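Local structure of propionate kinase (Francisella tularensis subsp. tularensis, 3KHY) at residues L5-L18 with Y59-V71. The protein probably transfers a phosphate from ATP to acetate, giving acetyl phosphate and ADP in a magnesium-dependent, reversible reaction. Sequence-based numbering, arbitrary orientation.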
loop_
_atom_site.group_PDB
_atom_site.type_symbol
_atom_site.label_atom_id
_atom_site.label_comp_id
_atom_site.label_asym_id
_atom_site.label_seq_id
_atom_site.Cartn_x
_atom_site.Cartn_y
_atom_site.Cartn_z
ATOM N N LEU A 5 -33.576 -17.928 -2.430
ATOM C CA LEU A 5 -32.504 -18.884 -2.220
ATOM C C LEU A 5 -31.204 -18.172 -2.540
ATOM O O LEU A 5 -31.028 -17.690 -3.649
ATOM C CB LEU A 5 -32.668 -20.097 -3.141
ATOM C CG LEU A 5 -31.557 -21.136 -3.022
ATOM C CD1 LEU A 5 -31.489 -21.666 -1.596
ATOM C CD2 LEU A 5 -31.764 -22.268 -4.013
ATOM N N VAL A 6 -30.299 -18.101 -1.570
ATOM C CA VAL A 6 -29.043 -17.371 -1.744
ATOM C C VAL A 6 -27.876 -18.341 -1.850
ATOM O O VAL A 6 -27.708 -19.215 -0.995
ATOM C CB VAL A 6 -28.804 -16.388 -0.579
ATOM C CG1 VAL A 6 -27.461 -15.673 -0.740
ATOM C CG2 VAL A 6 -29.927 -15.380 -0.514
ATOM N N LEU A 7 -27.080 -18.209 -2.910
ATOM C CA LEU A 7 -26.017 -19.177 -3.163
ATOM C C LEU A 7 -24.653 -18.549 -3.311
ATOM O O LEU A 7 -24.504 -17.466 -3.877
ATOM C CB LEU A 7 -26.298 -19.967 -4.448
ATOM C CG LEU A 7 -27.610 -20.733 -4.531
ATOM C CD1 LEU A 7 -27.736 -21.332 -5.928
ATOM C CD2 LEU A 7 -27.679 -21.825 -3.441
ATOM N N ASN A 8 -23.644 -19.252 -2.823
ATOM C CA ASN A 8 -22.276 -18.975 -3.222
ATOM C C ASN A 8 -21.715 -20.290 -3.755
ATOM O O ASN A 8 -21.378 -21.192 -2.982
ATOM C CB ASN A 8 -21.452 -18.446 -2.046
ATOM C CG ASN A 8 -20.025 -18.079 -2.445
ATOM O OD1 ASN A 8 -19.683 -18.060 -3.629
ATOM N ND2 ASN A 8 -19.189 -17.784 -1.453
ATOM N N CYS A 9 -21.660 -20.417 -5.078
ATOM C CA CYS A 9 -21.209 -21.658 -5.699
ATOM C C CYS A 9 -19.717 -21.607 -5.979
ATOM O O CYS A 9 -19.274 -20.869 -6.854
ATOM C CB CYS A 9 -21.954 -21.921 -7.011
ATOM S SG CYS A 9 -23.737 -22.124 -6.855
ATOM N N GLY A 10 -18.951 -22.404 -5.240
ATOM C CA GLY A 10 -17.514 -22.493 -5.438
ATOM C C GLY A 10 -17.147 -23.717 -6.259
ATOM O O GLY A 10 -18.024 -24.489 -6.664
ATOM N N SER A 11 -15.851 -23.902 -6.496
ATOM C CA SER A 11 -15.363 -25.013 -7.310
ATOM C C SER A 11 -15.682 -26.387 -6.719
ATOM O O SER A 11 -15.989 -27.324 -7.453
ATOM C CB SER A 11 -13.858 -24.874 -7.568
ATOM O OG SER A 11 -13.154 -24.590 -6.371
ATOM N N SER A 12 -15.610 -26.511 -5.397
ATOM C CA SER A 12 -15.914 -27.786 -4.749
ATOM C C SER A 12 -16.938 -27.655 -3.617
ATOM O O SER A 12 -17.060 -28.548 -2.783
ATOM C CB SER A 12 -14.630 -28.444 -4.228
ATOM O OG SER A 12 -14.002 -27.634 -3.249
ATOM N N SER A 13 -17.683 -26.551 -3.605
ATOM C CA SER A 13 -18.600 -26.267 -2.509
ATOM C C SER A 13 -19.762 -25.376 -2.927
ATOM O O SER A 13 -19.642 -24.567 -3.849
ATOM C CB SER A 13 -17.841 -25.589 -1.368
ATOM O OG SER A 13 -17.534 -24.257 -1.717
ATOM N N VAL A 14 -20.886 -25.530 -2.234
ATOM C CA VAL A 14 -22.026 -24.641 -2.399
ATOM C C VAL A 14 -22.507 -24.184 -1.034
ATOM O O VAL A 14 -22.956 -24.986 -0.220
ATOM C CB VAL A 14 -23.205 -25.318 -3.133
ATOM C CG1 VAL A 14 -24.386 -24.349 -3.242
ATOM C CG2 VAL A 14 -22.778 -25.802 -4.519
ATOM N N LYS A 15 -22.399 -22.890 -0.774
ATOM C CA LYS A 15 -22.943 -22.334 0.448
ATOM C C LYS A 15 -24.339 -21.827 0.128
ATOM O O LYS A 15 -24.532 -21.169 -0.890
ATOM C CB LYS A 15 -22.061 -21.191 0.925
ATOM C CG LYS A 15 -22.618 -20.455 2.115
ATOM C CD LYS A 15 -21.817 -19.205 2.391
ATOM C CE LYS A 15 -22.454 -18.390 3.497
ATOM N NZ LYS A 15 -21.592 -17.232 3.850
ATOM N N PHE A 16 -25.322 -22.142 0.967
ATOM C CA PHE A 16 -26.689 -21.723 0.661
ATOM C C PHE A 16 -27.480 -21.210 1.859
ATOM O O PHE A 16 -27.184 -21.540 3.005
ATOM C CB PHE A 16 -27.465 -22.845 -0.051
ATOM C CG PHE A 16 -27.574 -24.115 0.746
ATOM C CD1 PHE A 16 -28.604 -24.291 1.652
ATOM C CD2 PHE A 16 -26.656 -25.135 0.578
ATOM C CE1 PHE A 16 -28.715 -25.459 2.378
ATOM C CE2 PHE A 16 -26.760 -26.301 1.303
ATOM C CZ PHE A 16 -27.792 -26.462 2.202
ATOM N N ALA A 17 -28.489 -20.395 1.575
ATOM C CA ALA A 17 -29.392 -19.911 2.606
ATOM C C ALA A 17 -30.756 -19.622 2.011
ATOM O O ALA A 17 -30.870 -19.184 0.864
ATOM C CB ALA A 17 -28.828 -18.654 3.261
ATOM N N LEU A 18 -31.788 -19.864 2.804
ATOM C CA LEU A 18 -33.151 -19.555 2.416
ATOM C C LEU A 18 -33.617 -18.395 3.274
ATOM O O LEU A 18 -33.718 -18.521 4.495
ATOM C CB LEU A 18 -34.033 -20.767 2.672
ATOM C CG LEU A 18 -35.382 -20.791 1.966
ATOM C CD1 LEU A 18 -35.211 -20.505 0.476
ATOM C CD2 LEU A 18 -36.027 -22.148 2.194
ATOM N N TYR A 59 -21.582 -32.446 -8.412
ATOM C CA TYR A 59 -22.108 -31.115 -8.180
ATOM C C TYR A 59 -23.597 -31.142 -8.500
ATOM O O TYR A 59 -24.400 -30.495 -7.832
ATOM C CB TYR A 59 -21.394 -30.129 -9.091
ATOM C CG TYR A 59 -21.181 -28.751 -8.514
ATOM C CD1 TYR A 59 -19.934 -28.362 -8.037
ATOM C CD2 TYR A 59 -22.219 -27.829 -8.470
ATOM C CE1 TYR A 59 -19.727 -27.087 -7.524
ATOM C CE2 TYR A 59 -22.025 -26.557 -7.959
ATOM C CZ TYR A 59 -20.778 -26.190 -7.488
ATOM O OH TYR A 59 -20.594 -24.919 -6.984
ATOM N N LYS A 60 -23.967 -31.906 -9.525
ATOM C CA LYS A 60 -25.375 -32.074 -9.868
ATOM C C LYS A 60 -26.133 -32.827 -8.769
ATOM O O LYS A 60 -27.276 -32.492 -8.453
ATOM C CB LYS A 60 -25.538 -32.796 -11.207
ATOM C CG LYS A 60 -26.987 -32.899 -11.664
ATOM C CD LYS A 60 -27.153 -33.862 -12.833
ATOM C CE LYS A 60 -28.627 -34.037 -13.194
ATOM N NZ LYS A 60 -28.853 -35.125 -14.191
ATOM N N ASP A 61 -25.499 -33.849 -8.199
ATOM C CA ASP A 61 -26.085 -34.592 -7.080
ATOM C C ASP A 61 -26.346 -33.669 -5.889
ATOM O O ASP A 61 -27.373 -33.769 -5.216
ATOM C CB ASP A 61 -25.166 -35.737 -6.651
ATOM C CG ASP A 61 -25.033 -36.811 -7.713
ATOM O OD1 ASP A 61 -25.934 -36.915 -8.573
ATOM O OD2 ASP A 61 -24.027 -37.553 -7.686
ATOM N N VAL A 62 -25.400 -32.777 -5.627
ATOM C CA VAL A 62 -25.566 -31.801 -4.558
ATOM C C VAL A 62 -26.826 -30.974 -4.785
ATOM O O VAL A 62 -27.648 -30.819 -3.887
ATOM C CB VAL A 62 -24.352 -30.876 -4.459
ATOM C CG1 VAL A 62 -24.647 -29.713 -3.524
ATOM C CG2 VAL A 62 -23.144 -31.658 -3.983
ATOM N N PHE A 63 -26.983 -30.456 -5.998
ATOM C CA PHE A 63 -28.143 -29.633 -6.308
ATOM C C PHE A 63 -29.469 -30.375 -6.201
ATOM O O PHE A 63 -30.465 -29.806 -5.758
ATOM C CB PHE A 63 -28.002 -28.973 -7.680
ATOM C CG PHE A 63 -27.323 -27.632 -7.628
ATOM C CD1 PHE A 63 -27.993 -26.528 -7.133
ATOM C CD2 PHE A 63 -26.014 -27.484 -8.050
ATOM C CE1 PHE A 63 -27.372 -25.290 -7.065
ATOM C CE2 PHE A 63 -25.386 -26.253 -7.987
ATOM C CZ PHE A 63 -26.069 -25.153 -7.495
ATOM N N GLU A 64 -29.486 -31.636 -6.618
ATOM C CA GLU A 64 -30.703 -32.431 -6.520
ATOM C C GLU A 64 -31.028 -32.699 -5.062
ATOM O O GLU A 64 -32.192 -32.739 -4.675
ATOM C CB GLU A 64 -30.567 -33.750 -7.280
ATOM C CG GLU A 64 -30.586 -33.608 -8.793
ATOM C CD GLU A 64 -30.739 -34.947 -9.492
ATOM O OE1 GLU A 64 -31.141 -35.926 -8.823
ATOM O OE2 GLU A 64 -30.463 -35.021 -10.710
HETATM N N MSE A 65 -29.994 -32.882 -4.251
HETATM C CA MSE A 65 -30.200 -33.077 -2.825
HETATM C C MSE A 65 -30.740 -31.798 -2.195
HETATM O O MSE A 65 -31.625 -31.836 -1.337
HETATM C CB MSE A 65 -28.907 -33.508 -2.139
HETATM C CG MSE A 65 -29.011 -33.552 -0.621
HETATM SE SE MSE A 65 -27.459 -34.376 0.224
HETATM C CE MSE A 65 -27.944 -36.278 0.031
ATOM N N LEU A 66 -30.216 -30.659 -2.641
ATOM C CA LEU A 66 -30.698 -29.380 -2.152
ATOM C C LEU A 66 -32.154 -29.219 -2.557
ATOM O O LEU A 66 -32.995 -28.845 -1.742
ATOM C CB LEU A 66 -29.856 -28.229 -2.712
ATOM C CG LEU A 66 -30.362 -26.837 -2.348
ATOM C CD1 LEU A 66 -30.581 -26.727 -0.849
ATOM C CD2 LEU A 66 -29.404 -25.758 -2.838
ATOM N N LYS A 67 -32.454 -29.524 -3.815
ATOM C CA LYS A 67 -33.829 -29.448 -4.290
ATOM C C LYS A 67 -34.721 -30.374 -3.469
ATOM O O LYS A 67 -35.798 -29.976 -3.029
ATOM C CB LYS A 67 -33.921 -29.809 -5.775
ATOM C CG LYS A 67 -35.320 -29.653 -6.359
ATOM C CD LYS A 67 -35.304 -29.813 -7.871
ATOM C CE LYS A 67 -36.649 -29.468 -8.492
ATOM N NZ LYS A 67 -36.601 -29.518 -9.985
ATOM N N ASP A 68 -34.267 -31.607 -3.260
ATOM C CA ASP A 68 -35.045 -32.587 -2.508
ATOM C C ASP A 68 -35.398 -32.048 -1.127
ATOM O O ASP A 68 -36.540 -32.164 -0.681
ATOM C CB ASP A 68 -34.280 -33.903 -2.367
ATOM C CG ASP A 68 -34.216 -34.684 -3.662
ATOM O OD1 ASP A 68 -34.970 -34.351 -4.601
ATOM O OD2 ASP A 68 -33.412 -35.635 -3.739
ATOM N N PHE A 69 -34.413 -31.453 -0.460
ATOM C CA PHE A 69 -34.616 -30.913 0.881
ATOM C C PHE A 69 -35.666 -29.806 0.883
ATOM O O PHE A 69 -36.505 -29.732 1.782
ATOM C CB PHE A 69 -33.296 -30.390 1.446
ATOM C CG PHE A 69 -33.428 -29.754 2.796
ATOM C CD1 PHE A 69 -33.794 -28.425 2.915
ATOM C CD2 PHE A 69 -33.188 -30.485 3.946
ATOM C CE1 PHE A 69 -33.916 -27.834 4.157
ATOM C CE2 PHE A 69 -33.309 -29.901 5.194
ATOM C CZ PHE A 69 -33.676 -28.572 5.297
ATOM N N LEU A 70 -35.615 -28.951 -0.134
ATOM C CA LEU A 70 -36.544 -27.837 -0.265
ATOM C C LEU A 70 -37.944 -28.309 -0.619
ATOM O O LEU A 70 -38.934 -27.663 -0.275
ATOM C CB LEU A 70 -36.049 -26.871 -1.341
ATOM C CG LEU A 70 -34.736 -26.155 -1.024
ATOM C CD1 LEU A 70 -34.271 -25.356 -2.227
ATOM C CD2 LEU A 70 -34.902 -25.259 0.191
ATOM N N VAL A 71 -38.030 -29.423 -1.334
ATOM C CA VAL A 71 -39.329 -30.016 -1.635
ATOM C C VAL A 71 -39.892 -30.695 -0.392
ATOM O O VAL A 71 -40.987 -30.370 0.056
ATOM C CB VAL A 71 -39.252 -31.029 -2.782
ATOM C CG1 VAL A 71 -40.568 -31.767 -2.912
ATOM C CG2 VAL A 71 -38.911 -30.324 -4.083
#
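The N-terminal beta-hairpin of an acetokinase, a member of the actin-like ATPase clan, carries on one face of its sheet the helix 59-71, and Tyr59 at the start of that helix reaches the turn of the hairpin. Tyr59 OH donates a 2.6 Å hydrogen bond to Gly10 O, arriving in the carbonyl plane at a C=O...O angle of 147°, while the carbonyl oxygen itself lies at the edge of the phenol ring. The bond ties the helix to the loop between the two strands. Val14 leans on the same phenol: its CG2, set anti to the carbonyl carbon, comes within 3.6 Å of Tyr59 CZ.

One turn further along, Phe63 presents its ring edge to the strand 5-9. Cys9 SG sits in the ring plane, 3.9 Å from Phe63 CZ, a sulfur-aromatic contact at the edge, and Leu7 CD1 meets Phe63 CE1 beside it. Phe127, from the helix 118-131, meets the rings of both Tyr59 and Phe63.

The strand 14-18 runs nearly parallel to the helix, 14° between axes, so Val14, Phe16 and Leu18 fall in step with Val62, Leu66 and Leu70. Their alternates face the other side of the sheet, where Lys15, a predicted ATP ligand, makes a salt bridge with Glu373. Towards the far end Leu18 CD2 packs on Leu70 CD2 at 3.9 Å. In the middle, Phe16 has CG between its backbone N and carbonyl carbon (chi1 60°), and Leu66 CD1 rests over the centre of its ring, 4.0 Å from the centroid, in a CH-pi contact.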